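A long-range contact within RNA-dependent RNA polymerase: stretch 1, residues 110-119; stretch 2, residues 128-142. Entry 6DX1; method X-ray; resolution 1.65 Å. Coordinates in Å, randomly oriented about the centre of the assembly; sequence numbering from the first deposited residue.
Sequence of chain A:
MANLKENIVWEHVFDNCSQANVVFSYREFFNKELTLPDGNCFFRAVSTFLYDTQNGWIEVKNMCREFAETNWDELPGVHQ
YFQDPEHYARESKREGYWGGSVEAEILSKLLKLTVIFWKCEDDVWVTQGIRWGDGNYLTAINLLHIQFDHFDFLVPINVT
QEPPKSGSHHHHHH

Stretch 1 (110-119) LLKLTVIFWK
Stretch 2 (128-142) QGIRWGDGNYLTAIN

Strand 114-119 lies in a β-sheet between two segments of stretch 2: strand 128-132 runs antiparallel to it (163° between directions, axes 4.7 Å apart at closest) and strand 140-142 runs parallel (24°, 4.5 Å). Leu 110 belongs to a helix, and Lys 112 is the first residue past it to leave helical phi/psi, with positive phi (59/47). The two stretches together bury 1033 Å².

Gln 128 (chi1 m) accepts at O a hydrogen bond from Lys 119 N (2.9 Å); the Lys 119 side chain is extended, t at all four chi angles. Gly 129 (-135/148) faces Trp 118, CA to CA 4.6 Å. An ideal CB here would sit 3.1 Å from Trp 118 CZ3, so the bare glycine leaves room for the indole. Ile 130 pairs with Phe 117 through two hydrogen bonds, Phe 117 N to Ile 130 O (2.9 Å) and Ile 130 N to Phe 117 O (3.0 Å); its chi1 is t, and CG2 packs on Phe 117 CB (3.5 Å). Arg 131 (-135/139, chi1 t) lies opposite Ile 116, CA to CA 4.4 Å, in a non-hydrogen-bonded pair. Its CG touches Thr 114 CG2 (3.6 Å), while NH1 reaches along its own stretch to donate to Gly 135 O (3.0 Å). Trp 132 closes the ladder with Val 115: Trp 132 N to Val 115 O is 2.8 Å and Val 115 N to Trp 132 O is 2.9 Å. With chi1 m and chi2 -99°, its indole turns its edge to the face of Phe 117 (chi1 m), Trp 132 CH2 to Phe 117 CE2 3.6 Å, planes at 57°.

The chain then turns at Gly 133 (106/175), where a CB would jam against the preceding carbonyl and fall 2.7 Å from Thr 114 OG1. Gly 135 (-86/177) donates from N to Thr 114 OG1 (2.9 Å); a CB there would clash with that same OG1 (2.8 Å) and with Thr 139 OG1 (2.4 Å). Thr 114 is thus held close to the turn, its chi1 m. Asn 136 O accepts from Thr 139 N (3.0 Å), and its OD1 from Leu 138 N (2.9 Å), bracing the 3-10 segment 137-138. Tyr 137 (chi1 p) brings CB to 4.0 Å from Trp 118 CZ2, at the indole edge. Beside Thr 139, a water lies 2.8 Å from Thr 114 OG1 and donates to Thr 139 O (3.2 Å), linking the stretches.

Ala 140 (-125/159) pairs in parallel with Thr 114, CA to CA 4.5 Å; its CB meets Ile 116 CD1 (3.7 Å). Ile 141 (chi1 m, chi2 t) straddles Val 115 in register: its N donates to Thr 114 O (2.8 Å) and its O accepts from Ile 116 N (2.9 Å). Its CD1 packs against Leu 113 CD1 (3.7 Å) and Leu 111 CD1 (4.0 Å). Asn 142 (chi1 m, chi2 -85°) ends the contact: OD1 accepts from Trp 118 NE1 (2.8 Å, 173°), while ND2 donates to Tyr 137 O (2.9 Å), tying the indole edge to the 3-10 segment.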

# COMPACT_ATOMS: atom_id res chain seq x y z
N LEU A 110 3.64 -8.24 7.68
CA LEU A 110 2.72 -9.31 8.05
C LEU A 110 2.62 -10.35 6.94
O LEU A 110 2.73 -11.56 7.20
CB LEU A 110 1.33 -8.72 8.35
CG LEU A 110 0.18 -9.73 8.42
CD1 LEU A 110 0.30 -10.63 9.63
CD2 LEU A 110 -1.16 -9.01 8.44
N LEU A 111 2.41 -9.91 5.71
CA LEU A 111 2.18 -10.82 4.60
C LEU A 111 3.47 -11.32 3.96
O LEU A 111 3.43 -12.25 3.16
CB LEU A 111 1.32 -10.14 3.53
CG LEU A 111 -0.04 -9.65 4.03
CD1 LEU A 111 -0.69 -8.77 2.98
CD2 LEU A 111 -0.95 -10.84 4.38
N LYS A 112 4.62 -10.71 4.31
CA LYS A 112 5.92 -11.08 3.76
C LYS A 112 5.93 -10.93 2.24
O LYS A 112 6.37 -11.82 1.50
CB LYS A 112 6.31 -12.49 4.19
CG LYS A 112 6.35 -12.67 5.70
CD LYS A 112 7.46 -11.83 6.33
CE LYS A 112 7.78 -12.29 7.74
NZ LYS A 112 7.07 -11.54 8.80
N LEU A 113 5.43 -9.80 1.76
CA LEU A 113 5.54 -9.47 0.36
C LEU A 113 5.75 -7.97 0.22
O LEU A 113 5.75 -7.23 1.21
CB LEU A 113 4.31 -9.92 -0.43
CG LEU A 113 2.95 -9.69 0.21
CD1 LEU A 113 2.62 -8.23 0.37
CD2 LEU A 113 1.88 -10.39 -0.62
N THR A 114 5.90 -7.54 -1.01
CA THR A 114 6.18 -6.15 -1.31
C THR A 114 4.89 -5.41 -1.61
O THR A 114 3.96 -5.97 -2.19
CB THR A 114 7.16 -6.09 -2.48
OG1 THR A 114 8.37 -6.74 -2.08
CG2 THR A 114 7.45 -4.67 -2.94
N VAL A 115 4.81 -4.15 -1.18
CA VAL A 115 3.68 -3.27 -1.46
C VAL A 115 4.22 -2.06 -2.21
O VAL A 115 5.20 -1.44 -1.76
CB VAL A 115 2.97 -2.83 -0.17
CG1 VAL A 115 1.81 -1.87 -0.48
CG2 VAL A 115 2.47 -4.03 0.63
N ILE A 116 3.60 -1.71 -3.35
CA ILE A 116 4.06 -0.59 -4.16
C ILE A 116 2.90 0.36 -4.43
O ILE A 116 1.81 -0.08 -4.81
CB ILE A 116 4.67 -1.05 -5.50
CG1 ILE A 116 5.78 -2.08 -5.24
CG2 ILE A 116 5.24 0.15 -6.25
CD1 ILE A 116 6.28 -2.71 -6.55
N PHE A 117 3.14 1.66 -4.22
CA PHE A 117 2.23 2.73 -4.63
C PHE A 117 2.78 3.34 -5.92
O PHE A 117 3.88 3.92 -5.91
CB PHE A 117 2.15 3.86 -3.60
CG PHE A 117 1.61 3.47 -2.23
CD1 PHE A 117 1.09 2.21 -1.96
CD2 PHE A 117 1.63 4.42 -1.21
CE1 PHE A 117 0.59 1.90 -0.69
CE2 PHE A 117 1.13 4.13 0.06
CZ PHE A 117 0.62 2.88 0.32
N TRP A 118 1.99 3.29 -6.99
CA TRP A 118 2.38 3.85 -8.28
C TRP A 118 1.61 5.15 -8.50
O TRP A 118 0.39 5.13 -8.65
CB TRP A 118 2.10 2.85 -9.40
CG TRP A 118 2.82 1.53 -9.31
CD1 TRP A 118 2.27 0.31 -9.00
CD2 TRP A 118 4.20 1.29 -9.61
NE1 TRP A 118 3.24 -0.68 -9.08
CE2 TRP A 118 4.43 -0.10 -9.45
CE3 TRP A 118 5.27 2.11 -9.99
CZ2 TRP A 118 5.69 -0.69 -9.66
CZ3 TRP A 118 6.52 1.53 -10.20
CH2 TRP A 118 6.72 0.15 -10.03
N LYS A 119 2.34 6.28 -8.54
CA LYS A 119 1.72 7.60 -8.63
C LYS A 119 1.21 7.87 -10.04
O LYS A 119 1.98 7.78 -11.01
CB LYS A 119 2.73 8.68 -8.22
CG LYS A 119 2.20 10.10 -8.37
CD LYS A 119 3.32 11.11 -8.13
CE LYS A 119 2.78 12.53 -8.10
NZ LYS A 119 3.89 13.52 -8.08
N GLN A 128 6.00 7.88 -10.67
CA GLN A 128 6.80 7.61 -9.47
C GLN A 128 6.30 6.34 -8.81
O GLN A 128 5.14 5.94 -8.97
CB GLN A 128 6.70 8.74 -8.43
CG GLN A 128 7.12 10.11 -8.87
CD GLN A 128 7.05 11.11 -7.73
OE1 GLN A 128 7.04 10.73 -6.55
NE2 GLN A 128 7.01 12.38 -8.07
N GLY A 129 7.18 5.73 -8.02
CA GLY A 129 6.80 4.61 -7.18
C GLY A 129 7.39 4.77 -5.79
O GLY A 129 8.45 5.37 -5.61
N ILE A 130 6.66 4.27 -4.80
CA ILE A 130 7.20 4.11 -3.46
C ILE A 130 6.88 2.69 -3.03
O ILE A 130 5.80 2.17 -3.32
CB ILE A 130 6.64 5.16 -2.47
CG1 ILE A 130 7.25 4.97 -1.08
CG2 ILE A 130 5.15 5.13 -2.40
CD1 ILE A 130 7.36 6.29 -0.30
N ARG A 131 7.85 2.04 -2.39
CA ARG A 131 7.81 0.59 -2.24
C ARG A 131 8.18 0.22 -0.82
O ARG A 131 9.09 0.81 -0.24
CB ARG A 131 8.79 -0.03 -3.25
CG ARG A 131 9.18 -1.47 -3.04
CD ARG A 131 10.21 -1.85 -4.12
NE ARG A 131 11.57 -1.40 -3.81
CZ ARG A 131 12.66 -2.10 -4.11
NH1 ARG A 131 12.53 -3.26 -4.73
NH2 ARG A 131 13.87 -1.65 -3.79
N TRP A 132 7.47 -0.77 -0.26
CA TRP A 132 7.83 -1.39 1.01
C TRP A 132 8.17 -2.85 0.73
O TRP A 132 7.31 -3.60 0.28
CB TRP A 132 6.70 -1.29 2.05
CG TRP A 132 6.47 0.11 2.50
CD1 TRP A 132 6.93 0.67 3.65
CD2 TRP A 132 5.75 1.14 1.80
NE1 TRP A 132 6.54 1.98 3.72
CE2 TRP A 132 5.81 2.30 2.60
CE3 TRP A 132 5.05 1.18 0.59
CZ2 TRP A 132 5.21 3.50 2.23
CZ3 TRP A 132 4.45 2.38 0.22
CH2 TRP A 132 4.54 3.52 1.04
N GLY A 133 9.42 -3.23 0.99
CA GLY A 133 9.93 -4.54 0.63
C GLY A 133 10.87 -4.47 -0.57
O GLY A 133 11.05 -3.43 -1.21
N ASP A 134 11.47 -5.62 -0.89
CA ASP A 134 12.56 -5.70 -1.86
C ASP A 134 12.16 -6.33 -3.19
O ASP A 134 13.03 -6.56 -4.04
CB ASP A 134 13.73 -6.49 -1.27
CG ASP A 134 14.43 -5.76 -0.15
OD1 ASP A 134 14.29 -6.20 1.01
OD2 ASP A 134 15.10 -4.74 -0.42
N GLY A 135 10.89 -6.63 -3.41
CA GLY A 135 10.47 -7.32 -4.61
C GLY A 135 10.23 -6.38 -5.77
O GLY A 135 10.36 -5.15 -5.68
N ASN A 136 9.90 -6.98 -6.91
CA ASN A 136 9.47 -6.21 -8.06
C ASN A 136 7.96 -6.32 -8.18
O ASN A 136 7.29 -6.98 -7.38
CB ASN A 136 10.20 -6.66 -9.33
CG ASN A 136 9.93 -8.12 -9.68
OD1 ASN A 136 8.79 -8.59 -9.64
ND2 ASN A 136 10.98 -8.83 -10.05
N TYR A 137 7.41 -5.68 -9.20
CA TYR A 137 5.96 -5.56 -9.28
C TYR A 137 5.27 -6.91 -9.44
O TYR A 137 4.10 -7.06 -9.05
CB TYR A 137 5.59 -4.63 -10.43
CG TYR A 137 5.60 -5.25 -11.79
CD1 TYR A 137 6.80 -5.48 -12.46
CD2 TYR A 137 4.42 -5.61 -12.42
CE1 TYR A 137 6.81 -6.04 -13.72
CE2 TYR A 137 4.42 -6.16 -13.67
CZ TYR A 137 5.62 -6.38 -14.32
OH TYR A 137 5.59 -6.93 -15.57
N LEU A 138 5.96 -7.92 -9.97
CA LEU A 138 5.30 -9.20 -10.14
C LEU A 138 5.07 -9.90 -8.80
O LEU A 138 4.15 -10.71 -8.69
CB LEU A 138 6.11 -10.10 -11.08
CG LEU A 138 6.13 -9.62 -12.53
CD1 LEU A 138 7.17 -10.39 -13.34
CD2 LEU A 138 4.76 -9.73 -13.17
N THR A 139 5.87 -9.60 -7.78
CA THR A 139 5.72 -10.20 -6.46
C THR A 139 5.14 -9.22 -5.44
O THR A 139 5.41 -9.33 -4.24
CB THR A 139 7.05 -10.73 -5.94
OG1 THR A 139 7.89 -9.63 -5.58
CG2 THR A 139 7.73 -11.59 -7.01
N ALA A 140 4.37 -8.25 -5.91
CA ALA A 140 3.91 -7.17 -5.04
C ALA A 140 2.40 -7.05 -5.07
O ALA A 140 1.71 -7.50 -6.00
CB ALA A 140 4.52 -5.82 -5.44
N ILE A 141 1.88 -6.43 -4.01
CA ILE A 141 0.57 -5.79 -4.06
C ILE A 141 0.79 -4.42 -4.69
O ILE A 141 1.45 -3.56 -4.10
CB ILE A 141 -0.06 -5.67 -2.67
CG1 ILE A 141 -0.12 -7.03 -1.97
CG2 ILE A 141 -1.45 -5.04 -2.78
CD1 ILE A 141 -0.69 -6.96 -0.55
N ASN A 142 0.26 -4.23 -5.89
CA ASN A 142 0.42 -2.99 -6.65
C ASN A 142 -0.82 -2.13 -6.51
O ASN A 142 -1.92 -2.58 -6.81
CB ASN A 142 0.67 -3.30 -8.13
CG ASN A 142 1.96 -4.05 -8.35
OD1 ASN A 142 3.03 -3.44 -8.46
ND2 ASN A 142 1.89 -5.38 -8.40
O HOH W 1 8.01 -9.50 -2.34